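PDB 1QOR: quinone oxidoreductase 1 from Escherichia coli, which catalyses the NADPH-dependent reduction of quinones to 1,4-benzosemiquinones, working as a homodimer of the zinc-containing alcohol dehydrogenase family. Local coordinates for residues 211-216 / 223-228; 143-148 / 195-200; 199-202 / 208-211. One frame throughout, in Å; residues are numbered along the deposited sequence.

Interaction 1. Residues 211-216 / 223-228; sequences RVVYDS and ERSLDC. With NDP (NADPH dihydro-nicotinamide-adenine-dinucleotide phosphate), chain D.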
# COMPACT_ATOMS: atom_id res chain seq x y z
N ARG A 211 9.31 -8.02 7.43
CA ARG A 211 8.06 -7.28 7.50
C ARG A 211 8.05 -6.01 6.61
O ARG A 211 6.99 -5.54 6.21
CB ARG A 211 7.76 -6.84 8.93
CG ARG A 211 6.71 -7.65 9.62
N VAL A 212 9.23 -5.43 6.33
CA VAL A 212 9.29 -4.27 5.49
C VAL A 212 10.51 -4.30 4.56
O VAL A 212 11.56 -4.82 4.94
CB VAL A 212 9.24 -2.98 6.33
CG1 VAL A 212 10.44 -2.95 7.29
CG2 VAL A 212 9.18 -1.74 5.41
N VAL A 213 10.32 -3.79 3.33
CA VAL A 213 11.33 -3.70 2.28
C VAL A 213 11.36 -2.26 1.79
O VAL A 213 10.31 -1.72 1.43
CB VAL A 213 10.97 -4.55 1.03
CG1 VAL A 213 11.94 -4.25 -0.08
CG2 VAL A 213 11.10 -6.06 1.33
N TYR A 214 12.52 -1.62 1.84
CA TYR A 214 12.68 -0.26 1.36
C TYR A 214 13.39 -0.39 0.07
O TYR A 214 14.58 -0.67 0.04
CB TYR A 214 13.48 0.59 2.33
CG TYR A 214 12.78 0.81 3.62
CD1 TYR A 214 11.91 1.89 3.80
CD2 TYR A 214 13.04 -0.03 4.73
CE1 TYR A 214 11.33 2.14 5.04
CE2 TYR A 214 12.46 0.23 5.99
CZ TYR A 214 11.61 1.30 6.13
OH TYR A 214 11.07 1.57 7.37
N ASP A 215 12.69 -0.11 -1.02
CA ASP A 215 13.24 -0.30 -2.35
C ASP A 215 13.25 0.96 -3.25
O ASP A 215 12.19 1.43 -3.73
CB ASP A 215 12.47 -1.50 -2.98
CG ASP A 215 12.96 -1.85 -4.38
OD1 ASP A 215 13.59 -1.04 -5.08
OD2 ASP A 215 12.66 -2.96 -4.83
N SER A 216 14.46 1.46 -3.53
CA SER A 216 14.58 2.65 -4.33
C SER A 216 15.00 2.32 -5.72
O SER A 216 15.14 3.21 -6.56
CB SER A 216 15.58 3.64 -3.72
OG SER A 216 16.88 3.09 -3.65
N GLU A 223 9.54 -7.45 -8.42
CA GLU A 223 9.06 -8.79 -8.13
C GLU A 223 9.89 -9.49 -7.03
O GLU A 223 9.32 -10.08 -6.09
CB GLU A 223 9.02 -9.59 -9.44
CG GLU A 223 7.59 -9.99 -9.89
CD GLU A 223 6.99 -9.07 -10.99
OE1 GLU A 223 7.78 -8.29 -11.63
OE2 GLU A 223 5.73 -9.14 -11.23
N ARG A 224 11.22 -9.37 -7.11
CA ARG A 224 12.10 -9.95 -6.09
C ARG A 224 11.78 -9.41 -4.68
O ARG A 224 11.58 -10.19 -3.74
CB ARG A 224 13.58 -9.79 -6.47
CG ARG A 224 13.97 -10.76 -7.59
CD ARG A 224 15.40 -10.63 -8.13
NE ARG A 224 15.64 -9.33 -8.73
CZ ARG A 224 16.85 -8.80 -8.94
NH1 ARG A 224 17.94 -9.48 -8.61
NH2 ARG A 224 16.97 -7.54 -9.35
N SER A 225 11.54 -8.09 -4.57
CA SER A 225 11.23 -7.50 -3.29
C SER A 225 9.90 -7.99 -2.70
O SER A 225 9.81 -8.26 -1.48
CB SER A 225 11.24 -6.00 -3.40
OG SER A 225 12.57 -5.54 -3.61
N LEU A 226 8.87 -8.13 -3.55
CA LEU A 226 7.59 -8.62 -3.05
C LEU A 226 7.75 -10.05 -2.50
O LEU A 226 7.13 -10.43 -1.49
CB LEU A 226 6.52 -8.56 -4.15
CG LEU A 226 6.17 -7.13 -4.66
CD1 LEU A 226 5.11 -7.23 -5.75
CD2 LEU A 226 5.68 -6.23 -3.52
N ASP A 227 8.60 -10.83 -3.16
CA ASP A 227 8.90 -12.18 -2.73
C ASP A 227 9.70 -12.26 -1.40
O ASP A 227 9.81 -13.34 -0.82
CB ASP A 227 9.66 -12.93 -3.84
CG ASP A 227 8.73 -13.47 -4.91
OD1 ASP A 227 7.53 -13.68 -4.63
OD2 ASP A 227 9.22 -13.71 -6.05
N CYS A 228 10.24 -11.14 -0.90
CA CYS A 228 11.00 -11.16 0.37
C CYS A 228 10.13 -10.77 1.53
O CYS A 228 10.61 -10.66 2.65
CB CYS A 228 12.17 -10.19 0.33
SG CYS A 228 13.35 -10.66 -0.92
PA NDP D . 22.42 6.74 -5.04
O1A NDP D . 23.64 7.48 -4.66
O2A NDP D . 21.89 5.71 -4.11
O5B NDP D . 22.54 6.16 -6.47
C5B NDP D . 21.65 5.22 -7.01
C4B NDP D . 22.19 3.84 -6.76
O4B NDP D . 21.07 3.02 -7.09
C3B NDP D . 23.33 3.36 -7.67
O3B NDP D . 24.60 3.80 -7.12
C2B NDP D . 23.05 1.87 -7.78
O2B NDP D . 23.78 1.20 -6.77
C1B NDP D . 21.47 1.75 -7.57
N9A NDP D . 20.96 1.29 -8.88
C8A NDP D . 20.39 0.12 -9.16
N7A NDP D . 20.10 0.06 -10.46
C5A NDP D . 20.51 1.21 -10.95
C6A NDP D . 20.45 1.58 -12.29
N6A NDP D . 19.94 0.80 -13.23
N1A NDP D . 20.95 2.78 -12.57
C2A NDP D . 21.48 3.61 -11.63
N3A NDP D . 21.54 3.24 -10.35
C4A NDP D . 21.06 2.01 -9.99
O3 NDP D . 21.33 7.89 -5.12
PN NDP D . 20.58 8.82 -4.09
O1N NDP D . 21.05 8.58 -2.67
O2N NDP D . 20.58 10.23 -4.63
O5D NDP D . 19.06 8.22 -4.26
C5D NDP D . 18.70 6.86 -4.06
C4D NDP D . 17.30 6.60 -4.50
O4D NDP D . 16.36 7.23 -3.60
C3D NDP D . 16.99 7.15 -5.89
O3D NDP D . 16.18 6.22 -6.62
C2D NDP D . 16.20 8.44 -5.55
O2D NDP D . 15.38 8.85 -6.62
C1D NDP D . 15.38 8.03 -4.37
N1N NDP D . 14.97 9.03 -3.34
C2N NDP D . 13.67 9.07 -2.92
C3N NDP D . 13.32 10.00 -1.95
C7N NDP D . 11.89 10.06 -1.42
O7N NDP D . 11.58 10.85 -0.53
N7N NDP D . 11.05 9.22 -1.99
C4N NDP D . 14.25 10.86 -1.40
C5N NDP D . 15.58 10.80 -1.84
C6N NDP D . 15.92 9.88 -2.81
P2B NDP D . 24.28 -0.38 -6.97
O1X NDP D . 24.75 -0.79 -5.63
O2X NDP D . 23.09 -1.12 -7.41
O3X NDP D . 25.33 -0.27 -8.00

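Interaction 2. Residues 143-148 / 195-200; sequences QFLFHA and EDLVER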
# COMPACT_ATOMS: atom_id res chain seq x y z
N GLN A 143 14.95 -7.15 11.61
CA GLN A 143 15.67 -7.39 10.36
C GLN A 143 14.78 -6.84 9.23
O GLN A 143 13.59 -7.06 9.24
CB GLN A 143 15.88 -8.89 10.12
CG GLN A 143 16.62 -9.62 11.24
CD GLN A 143 16.80 -11.13 10.97
OE1 GLN A 143 17.49 -11.81 11.72
NE2 GLN A 143 16.20 -11.64 9.94
N PHE A 144 15.35 -6.15 8.27
CA PHE A 144 14.54 -5.62 7.18
C PHE A 144 15.50 -5.43 6.02
O PHE A 144 16.72 -5.36 6.24
CB PHE A 144 13.88 -4.29 7.57
CG PHE A 144 14.85 -3.20 7.89
CD1 PHE A 144 15.46 -3.11 9.16
CD2 PHE A 144 15.16 -2.21 6.93
CE1 PHE A 144 16.35 -2.06 9.46
CE2 PHE A 144 16.06 -1.16 7.24
CZ PHE A 144 16.65 -1.10 8.51
N LEU A 145 14.94 -5.34 4.82
CA LEU A 145 15.74 -5.17 3.62
C LEU A 145 15.79 -3.70 3.12
O LEU A 145 14.77 -2.97 3.17
CB LEU A 145 15.22 -6.12 2.54
CG LEU A 145 15.91 -6.16 1.18
CD1 LEU A 145 17.27 -6.75 1.32
CD2 LEU A 145 15.05 -6.99 0.20
N PHE A 146 16.96 -3.27 2.61
CA PHE A 146 17.12 -1.91 2.15
C PHE A 146 18.03 -1.97 0.95
O PHE A 146 19.19 -2.34 1.07
CB PHE A 146 17.73 -1.04 3.26
CG PHE A 146 17.51 0.44 3.09
CD1 PHE A 146 18.19 1.17 2.11
CD2 PHE A 146 16.61 1.12 3.92
CE1 PHE A 146 17.99 2.57 1.95
CE2 PHE A 146 16.40 2.51 3.78
CZ PHE A 146 17.09 3.23 2.79
N HIS A 147 17.49 -1.63 -0.22
CA HIS A 147 18.22 -1.69 -1.48
C HIS A 147 19.20 -0.60 -1.72
O HIS A 147 19.07 0.49 -1.19
CB HIS A 147 17.24 -1.74 -2.63
CG HIS A 147 16.50 -3.04 -2.73
ND1 HIS A 147 16.95 -4.09 -3.51
CD2 HIS A 147 15.34 -3.46 -2.19
CE1 HIS A 147 16.08 -5.09 -3.45
NE2 HIS A 147 15.09 -4.73 -2.65
N ALA A 148 20.20 -0.89 -2.54
CA ALA A 148 21.23 0.10 -2.90
C ALA A 148 21.82 0.73 -1.62
O ALA A 148 21.86 1.98 -1.45
CB ALA A 148 20.59 1.17 -3.86
N GLU A 195 24.18 -12.58 -6.58
CA GLU A 195 23.48 -13.60 -5.86
C GLU A 195 22.01 -13.66 -6.17
O GLU A 195 21.46 -12.79 -6.88
CB GLU A 195 23.66 -13.38 -4.35
CG GLU A 195 25.10 -13.15 -3.91
CD GLU A 195 25.22 -12.98 -2.40
OE1 GLU A 195 24.92 -13.95 -1.66
OE2 GLU A 195 25.61 -11.89 -1.95
N ASP A 196 21.37 -14.67 -5.59
CA ASP A 196 19.95 -14.87 -5.71
C ASP A 196 19.37 -14.20 -4.49
O ASP A 196 19.36 -14.78 -3.40
CB ASP A 196 19.61 -16.33 -5.65
CG ASP A 196 18.15 -16.57 -5.97
OD1 ASP A 196 17.29 -16.24 -5.13
OD2 ASP A 196 17.87 -17.04 -7.08
N LEU A 197 18.90 -12.98 -4.68
CA LEU A 197 18.36 -12.20 -3.59
C LEU A 197 17.31 -12.85 -2.70
O LEU A 197 17.37 -12.71 -1.46
CB LEU A 197 17.79 -10.88 -4.14
CG LEU A 197 16.88 -10.00 -3.28
CD1 LEU A 197 17.59 -9.52 -2.04
CD2 LEU A 197 16.48 -8.79 -4.12
N VAL A 198 16.32 -13.49 -3.33
CA VAL A 198 15.21 -14.09 -2.59
C VAL A 198 15.67 -15.27 -1.75
O VAL A 198 15.35 -15.34 -0.56
CB VAL A 198 14.01 -14.47 -3.53
CG1 VAL A 198 12.95 -15.24 -2.77
CG2 VAL A 198 13.35 -13.17 -4.10
N GLU A 199 16.44 -16.18 -2.36
CA GLU A 199 16.95 -17.32 -1.62
C GLU A 199 17.90 -16.87 -0.48
O GLU A 199 17.75 -17.33 0.66
CB GLU A 199 17.62 -18.31 -2.57
CG GLU A 199 16.63 -19.13 -3.45
CD GLU A 199 15.33 -19.64 -2.71
OE1 GLU A 199 15.45 -20.22 -1.60
OE2 GLU A 199 14.19 -19.46 -3.25
N ARG A 200 18.83 -15.94 -0.75
CA ARG A 200 19.72 -15.49 0.33
C ARG A 200 18.92 -14.82 1.43
O ARG A 200 19.19 -15.03 2.61
CB ARG A 200 20.78 -14.50 -0.17
CG ARG A 200 21.95 -15.11 -0.93
CD ARG A 200 22.92 -15.83 0.02
NE ARG A 200 23.76 -14.91 0.81
CZ ARG A 200 23.99 -15.05 2.12
NH1 ARG A 200 23.45 -16.07 2.82
NH2 ARG A 200 24.77 -14.19 2.73

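Interaction 3. Residues 199-202 / 208-211; sequences ERLK and KKVR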
# COMPACT_ATOMS: atom_id res chain seq x y z
N GLU A 199 16.44 -16.18 -2.36
CA GLU A 199 16.95 -17.32 -1.62
C GLU A 199 17.90 -16.87 -0.48
O GLU A 199 17.75 -17.33 0.66
CB GLU A 199 17.62 -18.31 -2.57
CG GLU A 199 16.63 -19.13 -3.45
CD GLU A 199 15.33 -19.64 -2.71
OE1 GLU A 199 15.45 -20.22 -1.60
OE2 GLU A 199 14.19 -19.46 -3.25
N ARG A 200 18.83 -15.94 -0.75
CA ARG A 200 19.72 -15.49 0.33
C ARG A 200 18.92 -14.82 1.43
O ARG A 200 19.19 -15.03 2.61
CB ARG A 200 20.78 -14.50 -0.17
CG ARG A 200 21.95 -15.11 -0.93
CD ARG A 200 22.92 -15.83 0.02
NE ARG A 200 23.76 -14.91 0.81
CZ ARG A 200 23.99 -15.05 2.12
NH1 ARG A 200 23.45 -16.07 2.82
NH2 ARG A 200 24.77 -14.19 2.73
N LEU A 201 17.90 -14.04 1.06
CA LEU A 201 17.10 -13.39 2.09
C LEU A 201 16.36 -14.39 2.96
O LEU A 201 16.23 -14.20 4.19
CB LEU A 201 16.15 -12.31 1.51
CG LEU A 201 15.38 -11.82 2.76
CD1 LEU A 201 15.76 -10.43 3.13
CD2 LEU A 201 13.87 -12.11 2.79
N LYS A 202 15.86 -15.46 2.37
CA LYS A 202 15.17 -16.50 3.16
C LYS A 202 16.17 -17.22 4.09
O LYS A 202 15.87 -17.53 5.25
CB LYS A 202 14.49 -17.52 2.26
CG LYS A 202 13.23 -16.99 1.63
CD LYS A 202 12.52 -18.05 0.82
CE LYS A 202 13.41 -18.59 -0.27
NZ LYS A 202 12.72 -19.72 -1.00
N LYS A 208 11.97 -16.84 7.80
CA LYS A 208 10.90 -15.98 8.24
C LYS A 208 10.55 -14.81 7.32
O LYS A 208 9.46 -14.23 7.41
CB LYS A 208 11.23 -15.39 9.60
CG LYS A 208 11.25 -16.41 10.72
CD LYS A 208 11.29 -15.71 12.09
N LYS A 209 11.48 -14.42 6.46
CA LYS A 209 11.28 -13.27 5.62
C LYS A 209 11.21 -11.98 6.47
O LYS A 209 11.34 -11.97 7.71
CB LYS A 209 10.08 -13.44 4.70
CG LYS A 209 10.34 -14.42 3.56
CD LYS A 209 9.09 -14.57 2.72
CE LYS A 209 9.40 -15.32 1.43
NZ LYS A 209 8.26 -15.26 0.44
N VAL A 210 10.90 -10.89 5.82
CA VAL A 210 10.94 -9.59 6.46
C VAL A 210 9.58 -8.87 6.44
O VAL A 210 8.75 -9.17 5.61
CB VAL A 210 12.14 -8.88 5.70
CG1 VAL A 210 11.79 -7.65 4.92
CG2 VAL A 210 13.41 -8.84 6.59
N ARG A 211 9.31 -8.02 7.43
CA ARG A 211 8.06 -7.28 7.50
C ARG A 211 8.05 -6.01 6.61
O ARG A 211 6.99 -5.54 6.21
CB ARG A 211 7.76 -6.84 8.93
CG ARG A 211 6.71 -7.65 9.62

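Interaction 1. Residues 211-216 / 223-228
S225 and D215 join the strand to the helix that follows it through one buried polar bond. The S225 hydroxyl donates to D215 OD2 over 2.9 Å between OG and OD2, reaching the carboxylate on its anti side and 27° out of its plane. D215 presents this oxygen because its CG stands anti to the backbone N (chi1 -178°). Two residues back, V213 sets both methyls against the same serine: CG1 lies 3.8 Å from S225 OG, and CG2 comes equally near S225 O. The contact is looser toward C228, whose CB is 4.4 Å from V213 CG2. All four touching residues are buried; farther round, the helix turns E223 to solvent, while R224 and D227 pack on V198 of helix 197-204. At the end of the strand, S216 O receives a weak bond from the NADPH ribose hydroxyl O3D at 3.2 Å. Beyond the two segments, T221 OG1 also bonds to D215 OD2, and the amides of V217 and G218 bond to OD1. With hydrogen-bond partners at both oxygens, the buried carboxylate is probably stabilised as an anion, and its rotation is fixed one residue before S216, which binds the cofactor.

Interaction 2. Residues 143-148 / 195-200
L197, in the first turn of its helix, reaches the strand 143-146 and the residue after it with two methyl groups. Its CB leaves the helix toward the strand, and CG stands anti to the backbone N (chi1 166°), which carries the fork of the side chain inward. CG itself stays about 5.0 Å from both H147 CE1 and L145 CD2, so it acts as a stem for the methyls. From there L197 CD1 turns to L145, meeting L145 CD2 at 4.2 Å in plain apolar contact. The other branch, L197 CD2, comes up to the imidazole edge of H147, near the ring plane, 3.8 Å from H147 CE1. Beyond these segments H147 NE2 has a weak hydrogen bond to S225 OG, which gives the ring a polar hold while its CE1 corner meets the leucine. No hydrogen bond crosses the contact; the polar groups work within the helix start instead. D196 is the N-cap, its OD1 taking the E199 amide in a nearly straight 2.9 Å bond (167°). A salt bridge from R200 NE to E195 OE1, also 2.9 Å long, ties the residue before the cap to the first turn. A crossover helix laid against the first strand of a parallel sheet ordered 3-2-1-4-5-6, with A148 just beyond that strand touching NADPH, is the arrangement of a Rossmann fold.

Interaction 3. Residues 199-202 / 208-211
K202 and K209 lie side by side and point the same way, one from the helix and one from the loop that leads into the next strand. Their aliphatic parts do the touching: K209 CE is 4.2 Å from K202 CG and also lies against K202 CD. The ammonium ends then part company. K209 runs out extended to the backbone carbonyl of D227, whereas K202 bends at chi3 (-58°), which swings its NZ back over its own helix to E199. There K202 NZ meets E199 OE2 at 2.7 Å on the syn side of the carboxylate, with a weak second bond to OE1, and the two lysine NZ atoms remain 6.5 Å apart. With an alanine replacing K202, the E199 carboxylate would probably lose its ammonium mate and the K209 chain the hydrocarbon it lies along. On the buried side L201 points toward the 208-211 segment: its CD2 sits over the K209 backbone, 4.0 Å from CA, and its CD1 approaches V210 CG2 at 4.5 Å. A lysine pair on the outer side and leucine-valine contacts on the buried side thus accompany the chain's return, closed further by T205 OG1, which bonds both L201 O and K209 N. This is the helix-to-strand half of a beta-alpha-beta crossover in the Rossmann domain.

Read from the N terminus, the three contacts follow one another, each beginning where the one before ends. Interaction 2 closes the longest loop, 46 residues including the second and third strands of the parallel sheet, and brings helix 197-204 back to strand 143-146. Interaction 3, sharing E199 and R200 with it, closes a short loop of five residues and folds the later part of the helix onto the loop and first residue of strand 210-215. Interaction 1, sharing R211 with interaction 3, closes one of six and sets helix 222-227 against the same strand. None is nested. Backbone bonds between L145, H147 and Y214 make the two strands neighbours, so all three tie two helices to one sheet.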